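Local coordinates for lipase-esterase related protein (Clostridium acetobutylicum, PDB 3E0X), which is of unknown function but has an alpha/beta hydrolase fold and probably acts as a hydrolase, perhaps on ester substrates, at residues A[72-77]-A[86-91]; A[97-102]-A[189-194]; A[19-24]-A[37-42]; A[182-187]-A[207-212]. One frame throughout, in Å; residues are numbered along the deposited sequence.

In the fold
All four contacts are essentially apolar across their segments, and most of the residues that meet are buried. Contacts 1 and 2 share one face of the central sheet: helix 63-76 lies on strand 86-91, helix 93-102 on strand 191-196, and the two helices touch through I74 and V101. Contact 3 uses the other face, where L19 and F21 of strand 18-22 meet a turn rather than a helix, and aromatic rings join the aliphatic groups. Contact 4 lies farther from the chain centre, joining a connecting segment to helix 204-213 and adjoining contact 2 through I210. Contacts 1 and 3 also hold residues of the ortho-xylene pocket.

Contact 1 (A[72-77]-A[86-91]); sequences NFITNS and ITLIGY. With OXE (ortho-xylene), chain C.
N72 OD1 receives N76 ND2 at 2.8 Å on the outer side of the helical turn whose inner side carries I74 onto I86 and L88. The donor is tilted 33° from the carbonyl plane of N72, and the N-H points at the oxygen at a bent 133°. A second, weak bond runs from the same ND2 to N72 O, which also accepts the backbone N of N76, and this ties the last helical turn together on its exposed side.

Beneath it, I74 divides its work between two branches. CG2, anti to the backbone N (chi1 of -67° for CG1), slides past I86 so that it lies 4.1 Å from CD1 of that residue. The longer branch extends to CD1, which meets L88 CD2 tip to tip at 3.9 Å. At the far end of the strand Y91 reaches the ortho-xylene: its CE2 is 3.3 Å from methyl C2', approached obliquely to the ring, while Y91 OH is hydrogen-bonded to H227 O. The next residue, S92, belongs to a G-x-S-x-G sequence consistent with the nucleophile elbow of alpha/beta hydrolases.

The last turn of helix 63-76 thus packs on strand 86-91 through I74, which also touches L20 of strand 18-22 and V101 of helix 93-102, while L88 packs between V98, V101 and strand 109-115.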
loop_
_atom_site.group_PDB
_atom_site.type_symbol
_atom_site.label_atom_id
_atom_site.label_comp_id
_atom_site.label_asym_id
_atom_site.label_seq_id
_atom_site.Cartn_x
_atom_site.Cartn_y
_atom_site.Cartn_z
ATOM N N ASN A 72 -14.744 0.443 6.037
ATOM C CA ASN A 72 -15.601 1.356 6.805
ATOM C C ASN A 72 -15.404 2.793 6.351
ATOM O O ASN A 72 -16.375 3.544 6.195
ATOM C CB ASN A 72 -15.303 1.169 8.296
ATOM C CG ASN A 72 -16.071 2.104 9.181
ATOM O OD1 ASN A 72 -17.293 2.207 9.068
ATOM N ND2 ASN A 72 -15.364 2.774 10.096
ATOM N N PHE A 73 -14.154 3.176 6.106
ATOM C CA PHE A 73 -13.853 4.526 5.623
ATOM C C PHE A 73 -14.511 4.747 4.251
ATOM O O PHE A 73 -15.181 5.756 4.019
ATOM C CB PHE A 73 -12.319 4.734 5.514
ATOM C CG PHE A 73 -11.935 6.114 5.082
ATOM C CD1 PHE A 73 -11.784 7.133 6.025
ATOM C CD2 PHE A 73 -11.777 6.420 3.720
ATOM C CE1 PHE A 73 -11.453 8.434 5.607
ATOM C CE2 PHE A 73 -11.435 7.699 3.318
ATOM C CZ PHE A 73 -11.285 8.710 4.257
ATOM N N ILE A 74 -14.287 3.835 3.319
ATOM C CA ILE A 74 -14.845 4.032 1.986
ATOM C C ILE A 74 -16.377 4.205 2.032
ATOM O O ILE A 74 -16.946 5.117 1.406
ATOM C CB ILE A 74 -14.485 2.865 1.072
ATOM C CG1 ILE A 74 -12.977 2.872 0.815
ATOM C CG2 ILE A 74 -15.272 2.934 -0.234
ATOM C CD1 ILE A 74 -12.428 1.521 0.258
ATOM N N THR A 75 -17.037 3.339 2.787
ATOM C CA THR A 75 -18.484 3.317 2.800
ATOM C C THR A 75 -19.058 4.524 3.517
ATOM O O THR A 75 -20.106 5.055 3.106
ATOM C CB THR A 75 -18.946 2.001 3.448
ATOM O OG1 THR A 75 -18.519 0.926 2.614
ATOM C CG2 THR A 75 -20.479 1.936 3.579
ATOM N N ASN A 76 -18.355 5.003 4.547
ATOM C CA ASN A 76 -18.950 5.950 5.492
ATOM C C ASN A 76 -18.360 7.352 5.553
ATOM O O ASN A 76 -19.039 8.256 6.017
ATOM C CB ASN A 76 -19.017 5.336 6.896
ATOM C CG ASN A 76 -19.911 4.124 6.940
ATOM O OD1 ASN A 76 -21.120 4.207 6.655
ATOM N ND2 ASN A 76 -19.330 2.984 7.272
ATOM N N SER A 77 -17.131 7.563 5.081
ATOM C CA SER A 77 -16.537 8.902 5.100
ATOM C C SER A 77 -17.281 9.825 4.154
ATOM O O SER A 77 -17.699 9.411 3.045
ATOM C CB SER A 77 -15.066 8.864 4.692
ATOM O OG SER A 77 -14.516 10.173 4.637
ATOM N N ILE A 86 -13.877 5.037 -7.597
ATOM C CA ILE A 86 -12.708 4.972 -6.718
ATOM C C ILE A 86 -11.712 3.920 -7.191
ATOM O O ILE A 86 -12.082 2.753 -7.414
ATOM C CB ILE A 86 -13.113 4.697 -5.240
ATOM C CG1 ILE A 86 -14.073 5.770 -4.739
ATOM C CG2 ILE A 86 -11.892 4.680 -4.338
ATOM C CD1 ILE A 86 -14.728 5.437 -3.395
ATOM N N THR A 87 -10.450 4.345 -7.333
ATOM C CA THR A 87 -9.332 3.425 -7.524
ATOM C C THR A 87 -8.528 3.394 -6.245
ATOM O O THR A 87 -8.176 4.442 -5.710
ATOM C CB THR A 87 -8.419 3.874 -8.694
ATOM O OG1 THR A 87 -9.195 3.914 -9.897
ATOM C CG2 THR A 87 -7.242 2.914 -8.887
ATOM N N LEU A 88 -8.281 2.195 -5.740
ATOM C CA LEU A 88 -7.459 2.041 -4.552
ATOM C C LEU A 88 -6.017 1.837 -4.972
ATOM O O LEU A 88 -5.731 1.092 -5.915
ATOM C CB LEU A 88 -7.900 0.820 -3.733
ATOM C CG LEU A 88 -9.373 0.753 -3.352
ATOM C CD1 LEU A 88 -9.594 -0.550 -2.546
ATOM C CD2 LEU A 88 -9.799 1.983 -2.566
ATOM N N ILE A 89 -5.113 2.528 -4.281
ATOM C CA ILE A 89 -3.677 2.438 -4.523
ATOM C C ILE A 89 -3.055 1.990 -3.212
ATOM O O ILE A 89 -3.035 2.780 -2.272
ATOM C CB ILE A 89 -3.107 3.858 -4.872
ATOM C CG1 ILE A 89 -3.850 4.489 -6.065
ATOM C CG2 ILE A 89 -1.601 3.796 -5.085
ATOM C CD1 ILE A 89 -3.618 3.803 -7.387
ATOM N N GLY A 90 -2.578 0.752 -3.140
ATOM C CA GLY A 90 -2.032 0.243 -1.896
ATOM C C GLY A 90 -0.562 -0.091 -2.038
ATOM O O GLY A 90 -0.174 -0.797 -2.971
ATOM N N TYR A 91 0.243 0.398 -1.098
ATOM C CA TYR A 91 1.676 0.147 -1.117
ATOM C C TYR A 91 2.097 -0.807 -0.014
ATOM O O TYR A 91 1.646 -0.646 1.114
ATOM C CB TYR A 91 2.374 1.496 -0.861
ATOM C CG TYR A 91 3.841 1.430 -0.479
ATOM C CD1 TYR A 91 4.783 0.782 -1.292
ATOM C CD2 TYR A 91 4.291 2.018 0.702
ATOM C CE1 TYR A 91 6.153 0.741 -0.962
ATOM C CE2 TYR A 91 5.653 1.953 1.075
ATOM C CZ TYR A 91 6.578 1.332 0.235
ATOM O OH TYR A 91 7.912 1.295 0.570
HETATM C C1 OXE C . 8.121 -1.286 4.223
HETATM C C2 OXE C . 7.595 0.097 4.186
HETATM C C3 OXE C . 8.445 1.173 4.432
HETATM C C4 OXE C . 9.794 0.915 4.695
HETATM C C5 OXE C . 10.301 -0.389 4.742
HETATM C C6 OXE C . 9.475 -1.499 4.494
HETATM C "C1'" OXE C . 7.186 -2.432 3.927
HETATM C "C2'" OXE C . 6.142 0.325 3.901
#

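Contact 2 (A[97-102]-A[189-194]); sequences IVLGVA and IPVKAI
Segment 97-102, the second half of helix 93-102, passes over segment 189-194, bringing the CA of A102 to 7.5 Å from that of I189 and the CA of L99 to 8.3 Å from that of V191. L99 and A102 are three residues apart, about one helical turn, and I189 and V191 are two apart along an extended chain, so two pairs of side chains can meet, the helix and the other chain running in opposite senses. No hydrogen bond crosses between the segments.

In the inner pair, CD2 of L99 touches CG1 of V191 at 3.8 Å, the side chains crossing at about a right angle. V191 presents this methyl because CG1 lies anti to the backbone N (chi1 173°); the leucine arrives by an extended second torsion that carries its CD1 toward I210 of helix 204-213, while CD2 bends to the valine. In the outer pair, A102 offers nothing but CB, and the isoleucine supplies the reach: I189 CD1 stands 4.1 Å from it. Its CG1 occupies the crowded position between the backbone N and the carbonyl carbon, and the branch then runs straight out to the helix.

K192, next along the strand after V191, turns to the other face of the sheet, where its NZ forms a salt bridge with E240 of helix 234-242.

Helix 93-102 belongs to the beta-alpha-beta crossover from strand 86-91 to strand 109-115. It spans the latter, with V98 on V112, to touch strand 191-196, while I97 and V101 pack on helix 63-76.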
loop_
_atom_site.group_PDB
_atom_site.type_symbol
_atom_site.label_atom_id
_atom_site.label_comp_id
_atom_site.label_asym_id
_atom_site.label_seq_id
_atom_site.Cartn_x
_atom_site.Cartn_y
_atom_site.Cartn_z
ATOM N N ILE A 97 -3.913 -5.020 1.665
ATOM C CA ILE A 97 -5.152 -4.423 2.192
ATOM C C ILE A 97 -6.117 -4.101 1.042
ATOM O O ILE A 97 -7.326 -4.417 1.135
ATOM C CB ILE A 97 -4.854 -3.169 3.053
ATOM C CG1 ILE A 97 -4.114 -3.586 4.324
ATOM C CG2 ILE A 97 -6.148 -2.432 3.378
ATOM C CD1 ILE A 97 -3.456 -2.403 5.033
ATOM N N VAL A 98 -5.608 -3.486 -0.032
ATOM C CA VAL A 98 -6.526 -3.073 -1.102
ATOM C C VAL A 98 -7.061 -4.280 -1.876
ATOM O O VAL A 98 -8.201 -4.244 -2.363
ATOM C CB VAL A 98 -5.986 -1.954 -2.028
ATOM C CG1 VAL A 98 -5.689 -0.715 -1.183
ATOM C CG2 VAL A 98 -4.714 -2.419 -2.788
ATOM N N LEU A 99 -6.262 -5.353 -1.978
ATOM C CA LEU A 99 -6.793 -6.596 -2.534
ATOM C C LEU A 99 -7.922 -7.133 -1.635
ATOM O O LEU A 99 -8.973 -7.598 -2.127
ATOM C CB LEU A 99 -5.659 -7.609 -2.676
ATOM C CG LEU A 99 -4.595 -7.230 -3.722
ATOM C CD1 LEU A 99 -3.361 -8.132 -3.565
ATOM C CD2 LEU A 99 -5.172 -7.304 -5.149
ATOM N N GLY A 100 -7.727 -7.068 -0.318
ATOM C CA GLY A 100 -8.777 -7.513 0.602
ATOM C C GLY A 100 -10.042 -6.659 0.490
ATOM O O GLY A 100 -11.169 -7.159 0.576
ATOM N N VAL A 101 -9.866 -5.353 0.296
ATOM C CA VAL A 101 -11.020 -4.449 0.114
ATOM C C VAL A 101 -11.763 -4.761 -1.187
ATOM O O VAL A 101 -13.008 -4.747 -1.219
ATOM C CB VAL A 101 -10.620 -2.963 0.196
ATOM C CG1 VAL A 101 -11.843 -2.078 -0.049
ATOM C CG2 VAL A 101 -10.063 -2.696 1.588
ATOM N N ALA A 102 -11.016 -5.071 -2.241
ATOM C CA ALA A 102 -11.656 -5.461 -3.499
ATOM C C ALA A 102 -12.610 -6.635 -3.248
ATOM O O ALA A 102 -13.698 -6.690 -3.820
ATOM C CB ALA A 102 -10.599 -5.851 -4.524
ATOM N N ILE A 189 -13.126 -6.895 -10.298
ATOM C CA ILE A 189 -12.687 -5.632 -10.900
ATOM C C ILE A 189 -11.245 -5.733 -11.369
ATOM O O ILE A 189 -10.536 -6.676 -10.991
ATOM C CB ILE A 189 -12.832 -4.466 -9.891
ATOM C CG1 ILE A 189 -12.083 -4.784 -8.591
ATOM C CG2 ILE A 189 -14.350 -4.151 -9.643
ATOM C CD1 ILE A 189 -12.096 -3.606 -7.612
ATOM N N PRO A 190 -10.803 -4.779 -12.216
ATOM C CA PRO A 190 -9.396 -4.799 -12.693
ATOM C C PRO A 190 -8.386 -4.526 -11.571
ATOM O O PRO A 190 -8.602 -3.685 -10.685
ATOM C CB PRO A 190 -9.352 -3.707 -13.762
ATOM C CG PRO A 190 -10.851 -3.448 -14.133
ATOM C CD PRO A 190 -11.602 -3.702 -12.841
ATOM N N VAL A 191 -7.284 -5.268 -11.613
ATOM C CA VAL A 191 -6.204 -5.123 -10.633
ATOM C C VAL A 191 -4.902 -4.967 -11.382
ATOM O O VAL A 191 -4.652 -5.713 -12.333
ATOM C CB VAL A 191 -6.098 -6.400 -9.755
ATOM C CG1 VAL A 191 -4.862 -6.344 -8.846
ATOM C CG2 VAL A 191 -7.338 -6.557 -8.887
ATOM N N LYS A 192 -4.092 -3.985 -10.984
ATOM C CA LYS A 192 -2.749 -3.862 -11.573
ATOM C C LYS A 192 -1.708 -3.966 -10.477
ATOM O O LYS A 192 -1.865 -3.334 -9.435
ATOM C CB LYS A 192 -2.539 -2.527 -12.315
ATOM C CG LYS A 192 -1.157 -2.355 -12.909
ATOM C CD LYS A 192 -1.129 -1.237 -13.922
ATOM C CE LYS A 192 0.226 -1.204 -14.595
ATOM N NZ LYS A 192 0.280 -0.152 -15.658
ATOM N N ALA A 193 -0.667 -4.763 -10.704
ATOM C CA ALA A 193 0.440 -4.850 -9.761
ATOM C C ALA A 193 1.624 -4.107 -10.385
ATOM O O ALA A 193 1.870 -4.246 -11.597
ATOM C CB ALA A 193 0.791 -6.297 -9.498
ATOM N N ILE A 194 2.358 -3.332 -9.574
ATOM C CA ILE A 194 3.531 -2.561 -10.032
ATOM C C ILE A 194 4.632 -2.848 -9.022
ATOM O O ILE A 194 4.400 -2.723 -7.823
ATOM C CB ILE A 194 3.248 -1.036 -10.030
ATOM C CG1 ILE A 194 2.119 -0.699 -11.000
ATOM C CG2 ILE A 194 4.514 -0.265 -10.430
ATOM C CD1 ILE A 194 1.601 0.729 -10.808
#

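Contact 3 (A[19-24]-A[37-42]); sequences LLFVHG and KYLEDY
L19 points its CB toward Y42 and L39, with CG placed anti to the carbonyl carbon (chi1 -55°). CG is the first atom of the side chain to meet segment 37-42, standing 3.9 Å from CB of Y42. From there the two methyls part. CD1 lies 3.6 Å from Y42 CD2, approaching the tyrosine ring obliquely, and is 4.1 Å from L39 CD1; CD2 turns back to the sheet and packs on CB of T87 in the neighbouring strand 86-91. Since Y42 was modelled in two conformations, its part in this contact is less certain than that of L39.

The turn and the strand are linked along the chain in the alpha/beta hydrolase fold: the segment 37-42 lies on the connection from strand 18-22 to its parallel neighbour 43-47. H23 and G24 follow the strand, and G24 touches the bound ortho-xylene; in this family such a His-Gly segment often shapes the oxyanion hole, and here that role is probable but unproven.

A type I turn from L39 to Y42, closed by Y42 N on L39 O at 3.1 Å, brings both side chains to the same strand. L39 CD1 sits in the plane of the F21 ring at its edge, 3.7 Å from CZ, and the two side chains cross obliquely. The F21 ring also makes an edge-to-face contact with F32, and Y42, at the end of the turn, also touches K242 of helix 234-242.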
loop_
_atom_site.group_PDB
_atom_site.type_symbol
_atom_site.label_atom_id
_atom_site.label_comp_id
_atom_site.label_asym_id
_atom_site.label_seq_id
_atom_site.Cartn_x
_atom_site.Cartn_y
_atom_site.Cartn_z
ATOM N N LEU A 19 -8.750 8.687 -6.234
ATOM C CA LEU A 19 -7.705 7.737 -5.906
ATOM C C LEU A 19 -7.569 7.734 -4.406
ATOM O O LEU A 19 -7.310 8.787 -3.784
ATOM C CB LEU A 19 -6.389 8.169 -6.537
ATOM C CG LEU A 19 -6.313 8.429 -8.044
ATOM C CD1 LEU A 19 -4.867 8.739 -8.518
ATOM C CD2 LEU A 19 -6.883 7.302 -8.847
ATOM N N LEU A 20 -7.747 6.559 -3.813
ATOM C CA LEU A 20 -7.608 6.421 -2.366
ATOM C C LEU A 20 -6.314 5.632 -2.117
ATOM O O LEU A 20 -6.203 4.467 -2.519
ATOM C CB LEU A 20 -8.837 5.691 -1.794
ATOM C CG LEU A 20 -8.818 5.453 -0.287
ATOM C CD1 LEU A 20 -8.749 6.726 0.502
ATOM C CD2 LEU A 20 -10.034 4.664 0.147
ATOM N N PHE A 21 -5.347 6.286 -1.461
ATOM C CA PHE A 21 -4.013 5.731 -1.240
ATOM C C PHE A 21 -3.930 5.125 0.138
ATOM O O PHE A 21 -4.250 5.792 1.141
ATOM C CB PHE A 21 -2.952 6.842 -1.326
ATOM C CG PHE A 21 -2.858 7.521 -2.688
ATOM C CD1 PHE A 21 -1.777 7.260 -3.541
ATOM C CD2 PHE A 21 -3.808 8.466 -3.102
ATOM C CE1 PHE A 21 -1.659 7.913 -4.788
ATOM C CE2 PHE A 21 -3.689 9.118 -4.325
ATOM C CZ PHE A 21 -2.634 8.858 -5.168
ATOM N N VAL A 22 -3.411 3.900 0.195
ATOM C CA VAL A 22 -3.252 3.175 1.441
ATOM C C VAL A 22 -1.784 2.780 1.582
ATOM O O VAL A 22 -1.251 1.993 0.783
ATOM C CB VAL A 22 -4.107 1.894 1.447
ATOM C CG1 VAL A 22 -3.904 1.144 2.743
ATOM C CG2 VAL A 22 -5.581 2.226 1.236
ATOM N N HIS A 23 -1.158 3.296 2.635
ATOM C CA HIS A 23 0.274 3.107 2.852
ATOM C C HIS A 23 0.573 1.710 3.409
ATOM O O HIS A 23 -0.325 0.879 3.580
ATOM C CB HIS A 23 0.781 4.188 3.810
ATOM C CG HIS A 23 0.270 4.010 5.196
ATOM N ND1 HIS A 23 -0.775 4.739 5.738
ATOM C CD2 HIS A 23 0.656 3.143 6.155
ATOM C CE1 HIS A 23 -0.978 4.342 6.987
ATOM N NE2 HIS A 23 -0.143 3.353 7.249
ATOM N N GLY A 24 1.841 1.489 3.730
ATOM C CA GLY A 24 2.304 0.157 4.108
ATOM C C GLY A 24 2.838 0.055 5.524
ATOM O O GLY A 24 2.526 0.875 6.408
ATOM N N LYS A 37 2.647 14.048 -6.355
ATOM C CA LYS A 37 3.002 15.175 -7.227
ATOM C C LYS A 37 2.656 14.958 -8.713
ATOM O O LYS A 37 2.540 15.932 -9.479
ATOM C CB LYS A 37 4.492 15.532 -7.079
ATOM C CG LYS A 37 4.900 15.937 -5.679
ATOM C CD LYS A 37 6.409 16.168 -5.644
ATOM C CE LYS A 37 6.852 16.736 -4.313
ATOM N NZ LYS A 37 8.323 16.906 -4.306
ATOM N N TYR A 38 2.488 13.699 -9.125
ATOM C CA TYR A 38 2.292 13.344 -10.541
ATOM C C TYR A 38 0.848 12.925 -10.818
ATOM O O TYR A 38 0.498 12.545 -11.940
ATOM C CB TYR A 38 3.293 12.239 -10.963
ATOM C CG TYR A 38 4.722 12.676 -10.697
ATOM C CD1 TYR A 38 5.383 13.518 -11.598
ATOM C CD2 TYR A 38 5.388 12.314 -9.524
ATOM C CE1 TYR A 38 6.697 13.975 -11.336
ATOM C CE2 TYR A 38 6.691 12.770 -9.259
ATOM C CZ TYR A 38 7.331 13.597 -10.175
ATOM O OH TYR A 38 8.622 14.054 -9.959
ATOM N N LEU A 39 0.013 13.039 -9.788
ATOM C CA LEU A 39 -1.390 12.604 -9.880
ATOM C C LEU A 39 -2.368 13.733 -9.558
ATOM O O LEU A 39 -3.505 13.496 -9.109
ATOM C CB LEU A 39 -1.605 11.400 -8.966
ATOM C CG LEU A 39 -0.825 10.156 -9.412
ATOM C CD1 LEU A 39 -0.823 9.054 -8.354
ATOM C CD2 LEU A 39 -1.384 9.645 -10.755
ATOM N N GLU A 40 -1.926 14.967 -9.803
ATOM C CA GLU A 40 -2.672 16.175 -9.427
ATOM C C GLU A 40 -3.959 16.388 -10.186
ATOM O O GLU A 40 -4.812 17.174 -9.741
ATOM C CB GLU A 40 -1.766 17.405 -9.558
ATOM C CG GLU A 40 -0.837 17.534 -8.403
ATOM C CD GLU A 40 -0.096 18.844 -8.399
ATOM O OE1 GLU A 40 -0.673 19.858 -8.862
ATOM O OE2 GLU A 40 1.059 18.846 -7.913
ATOM N N ASP A 41 -4.142 15.677 -11.295
ATOM C CA ASP A 41 -5.365 15.800 -12.085
ATOM C C ASP A 41 -6.509 14.967 -11.507
ATOM O O ASP A 41 -7.653 15.030 -11.993
ATOM C CB ASP A 41 -5.127 15.401 -13.556
ATOM C CG ASP A 41 -4.428 16.501 -14.367
ATOM O OD1 ASP A 41 -4.581 17.688 -14.023
ATOM O OD2 ASP A 41 -3.732 16.184 -15.362
ATOM N N TYR A 42 -6.193 14.180 -10.480
ATOM C CA TYR A 42 -7.177 13.295 -9.863
ATOM C C TYR A 42 -7.550 13.740 -8.459
ATOM O O TYR A 42 -6.871 14.561 -7.848
ATOM C CB TYR A 42 -6.620 11.886 -9.820
ATOM C CG TYR A 42 -6.077 11.423 -11.148
ATOM C CD1 TYR A 42 -6.876 11.419 -12.296
ATOM C CD2 TYR A 42 -4.757 11.002 -11.267
ATOM C CE1 TYR A 42 -6.375 10.993 -13.524
ATOM C CE2 TYR A 42 -4.249 10.570 -12.478
ATOM C CZ TYR A 42 -5.056 10.566 -13.602
ATOM O OH TYR A 42 -4.509 10.120 -14.781
#

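Contact 4 (A[182-187]-A[207-212]); sequences DNLKNI and SEIIKK
The connection leading from helix 165-177 to strand 191-196 lays L184 against I209 and I210 of helix 204-213. One methyl does the touching: L184 CD1 comes down on the helix backbone, 4.0 Å from CA of I210 and 4.2 Å from O of I209. It therefore rests across the junction of these two residues rather than against the end of either side chain, whose branches flank it, I209 CG2 at 4.2 Å and I210 CG1 at 4.3 Å. With CG anti to the carbonyl carbon (chi1 -68°) and an extended second torsion, the leucine reaches the helix with its CD1 foremost.

Helix 204-213 forms the beta-alpha-beta crossover between strands 191-196 and 217-222 of the alpha/beta hydrolase sheet. Its S207 faces A193 of the first strand, and K211 O accepts a hydrogen bond from S217 OG at the start of the second.

Within segment 182-187 the backbone is folded by bonds from N186 N to N183 O and from I187 N to L184 O. The two asparagine side chains add a bond of their own: N183 ND2 donates a hydrogen bond to N186 OD1 at 3.2 Å, fairly straight at 160° and lying in the carbonyl plane. I187, whose CB also points toward helix 204-213, packs instead on L99 and A102 of helix 93-102, and L184 also touches A119.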
loop_
_atom_site.group_PDB
_atom_site.type_symbol
_atom_site.label_atom_id
_atom_site.label_comp_id
_atom_site.label_asym_id
_atom_site.label_seq_id
_atom_site.Cartn_x
_atom_site.Cartn_y
_atom_site.Cartn_z
ATOM N N ASP A 182 -5.751 -17.557 -2.359
ATOM C CA ASP A 182 -6.793 -18.437 -2.901
ATOM C C ASP A 182 -8.135 -17.716 -3.052
ATOM O O ASP A 182 -9.120 -18.301 -3.508
ATOM C CB ASP A 182 -6.877 -19.761 -2.120
ATOM C CG ASP A 182 -7.406 -19.610 -0.708
ATOM O OD1 ASP A 182 -7.833 -18.513 -0.291
ATOM O OD2 ASP A 182 -7.383 -20.637 0.028
ATOM N N ASN A 183 -8.171 -16.431 -2.690
ATOM C CA ASN A 183 -9.360 -15.609 -2.925
ATOM C C ASN A 183 -9.204 -14.620 -4.070
ATOM O O ASN A 183 -10.188 -13.985 -4.477
ATOM C CB ASN A 183 -9.785 -14.878 -1.660
ATOM C CG ASN A 183 -10.574 -15.754 -0.729
ATOM O OD1 ASN A 183 -10.199 -15.934 0.420
ATOM N ND2 ASN A 183 -11.655 -16.349 -1.238
ATOM N N LEU A 184 -7.985 -14.484 -4.588
ATOM C CA LEU A 184 -7.733 -13.511 -5.664
ATOM C C LEU A 184 -8.622 -13.752 -6.874
ATOM O O LEU A 184 -9.075 -12.804 -7.513
ATOM C CB LEU A 184 -6.265 -13.517 -6.095
ATOM C CG LEU A 184 -5.229 -12.997 -5.081
ATOM C CD1 LEU A 184 -3.816 -13.244 -5.593
ATOM C CD2 LEU A 184 -5.504 -11.527 -4.730
ATOM N N LYS A 185 -8.904 -15.028 -7.158
ATOM C CA LYS A 185 -9.768 -15.390 -8.287
ATOM C C LYS A 185 -11.179 -14.841 -8.161
ATOM O O LYS A 185 -11.916 -14.815 -9.158
ATOM C CB LYS A 185 -9.837 -16.908 -8.431
ATOM C CG LYS A 185 -10.482 -17.650 -7.270
ATOM C CD LYS A 185 -10.926 -19.050 -7.704
ATOM C CE LYS A 185 -12.042 -19.538 -6.818
ATOM N NZ LYS A 185 -12.729 -20.744 -7.380
ATOM N N ASN A 186 -11.556 -14.426 -6.958
ATOM C CA ASN A 186 -12.899 -13.906 -6.705
ATOM C C ASN A 186 -13.013 -12.396 -6.893
ATOM O O ASN A 186 -14.092 -11.842 -6.735
ATOM C CB ASN A 186 -13.350 -14.307 -5.290
ATOM C CG ASN A 186 -13.455 -15.819 -5.119
ATOM O OD1 ASN A 186 -12.967 -16.390 -4.131
ATOM N ND2 ASN A 186 -14.063 -16.476 -6.090
ATOM N N ILE A 187 -11.905 -11.733 -7.219
ATOM C CA ILE A 187 -11.956 -10.296 -7.459
ATOM C C ILE A 187 -12.546 -10.042 -8.845
ATOM O O ILE A 187 -12.008 -10.531 -9.849
ATOM C CB ILE A 187 -10.565 -9.650 -7.328
ATOM C CG1 ILE A 187 -10.112 -9.698 -5.857
ATOM C CG2 ILE A 187 -10.607 -8.208 -7.846
ATOM C CD1 ILE A 187 -8.647 -9.280 -5.606
ATOM N N SER A 207 3.897 -10.326 -7.016
ATOM C CA SER A 207 3.110 -9.570 -7.988
ATOM C C SER A 207 2.719 -10.442 -9.181
ATOM O O SER A 207 1.627 -10.274 -9.762
ATOM C CB SER A 207 3.872 -8.324 -8.414
ATOM O OG SER A 207 3.768 -7.305 -7.414
ATOM N N GLU A 208 3.595 -11.384 -9.532
ATOM C CA GLU A 208 3.256 -12.338 -10.605
ATOM C C GLU A 208 2.057 -13.217 -10.199
ATOM O O GLU A 208 1.229 -13.588 -11.036
ATOM C CB GLU A 208 4.469 -13.198 -10.988
ATOM C CG GLU A 208 5.560 -12.413 -11.708
ATOM C CD GLU A 208 5.360 -12.267 -13.225
ATOM O OE1 GLU A 208 4.251 -12.564 -13.732
ATOM O OE2 GLU A 208 6.318 -11.842 -13.923
ATOM N N ILE A 209 1.975 -13.582 -8.926
ATOM C CA ILE A 209 0.832 -14.358 -8.456
ATOM C C ILE A 209 -0.460 -13.532 -8.577
ATOM O O ILE A 209 -1.495 -14.042 -9.005
ATOM C CB ILE A 209 1.053 -14.880 -7.002
ATOM C CG1 ILE A 209 2.101 -16.014 -6.997
ATOM C CG2 ILE A 209 -0.247 -15.335 -6.398
ATOM C CD1 ILE A 209 2.592 -16.318 -5.639
ATOM N N ILE A 210 -0.403 -12.243 -8.236
ATOM C CA ILE A 210 -1.605 -11.405 -8.391
ATOM C C ILE A 210 -2.069 -11.406 -9.863
ATOM O O ILE A 210 -3.266 -11.599 -10.167
ATOM C CB ILE A 210 -1.340 -9.956 -7.903
ATOM C CG1 ILE A 210 -1.105 -9.955 -6.401
ATOM C CG2 ILE A 210 -2.516 -9.003 -8.315
ATOM C CD1 ILE A 210 -0.498 -8.648 -5.888
ATOM N N LYS A 211 -1.116 -11.214 -10.774
ATOM C CA LYS A 211 -1.434 -11.196 -12.209
ATOM C C LYS A 211 -2.028 -12.538 -12.625
ATOM O O LYS A 211 -3.013 -12.584 -13.370
ATOM C CB LYS A 211 -0.194 -10.878 -13.038
ATOM C CG LYS A 211 -0.392 -11.033 -14.548
ATOM C CD LYS A 211 -0.927 -9.758 -15.159
ATOM C CE LYS A 211 -1.205 -9.934 -16.646
ATOM N NZ LYS A 211 -2.485 -10.683 -16.834
ATOM N N LYS A 212 -1.453 -13.635 -12.138
ATOM C CA LYS A 212 -1.929 -14.965 -12.538
ATOM C C LYS A 212 -3.357 -15.233 -12.071
ATOM O O LYS A 212 -4.151 -15.837 -12.808
ATOM C CB LYS A 212 -1.003 -16.035 -11.958
ATOM C CG LYS A 212 -1.405 -17.447 -12.332
ATOM C CD LYS A 212 -0.444 -18.481 -11.775
ATOM C CE LYS A 212 -0.437 -18.488 -10.244
ATOM N NZ LYS A 212 0.291 -19.676 -9.690
#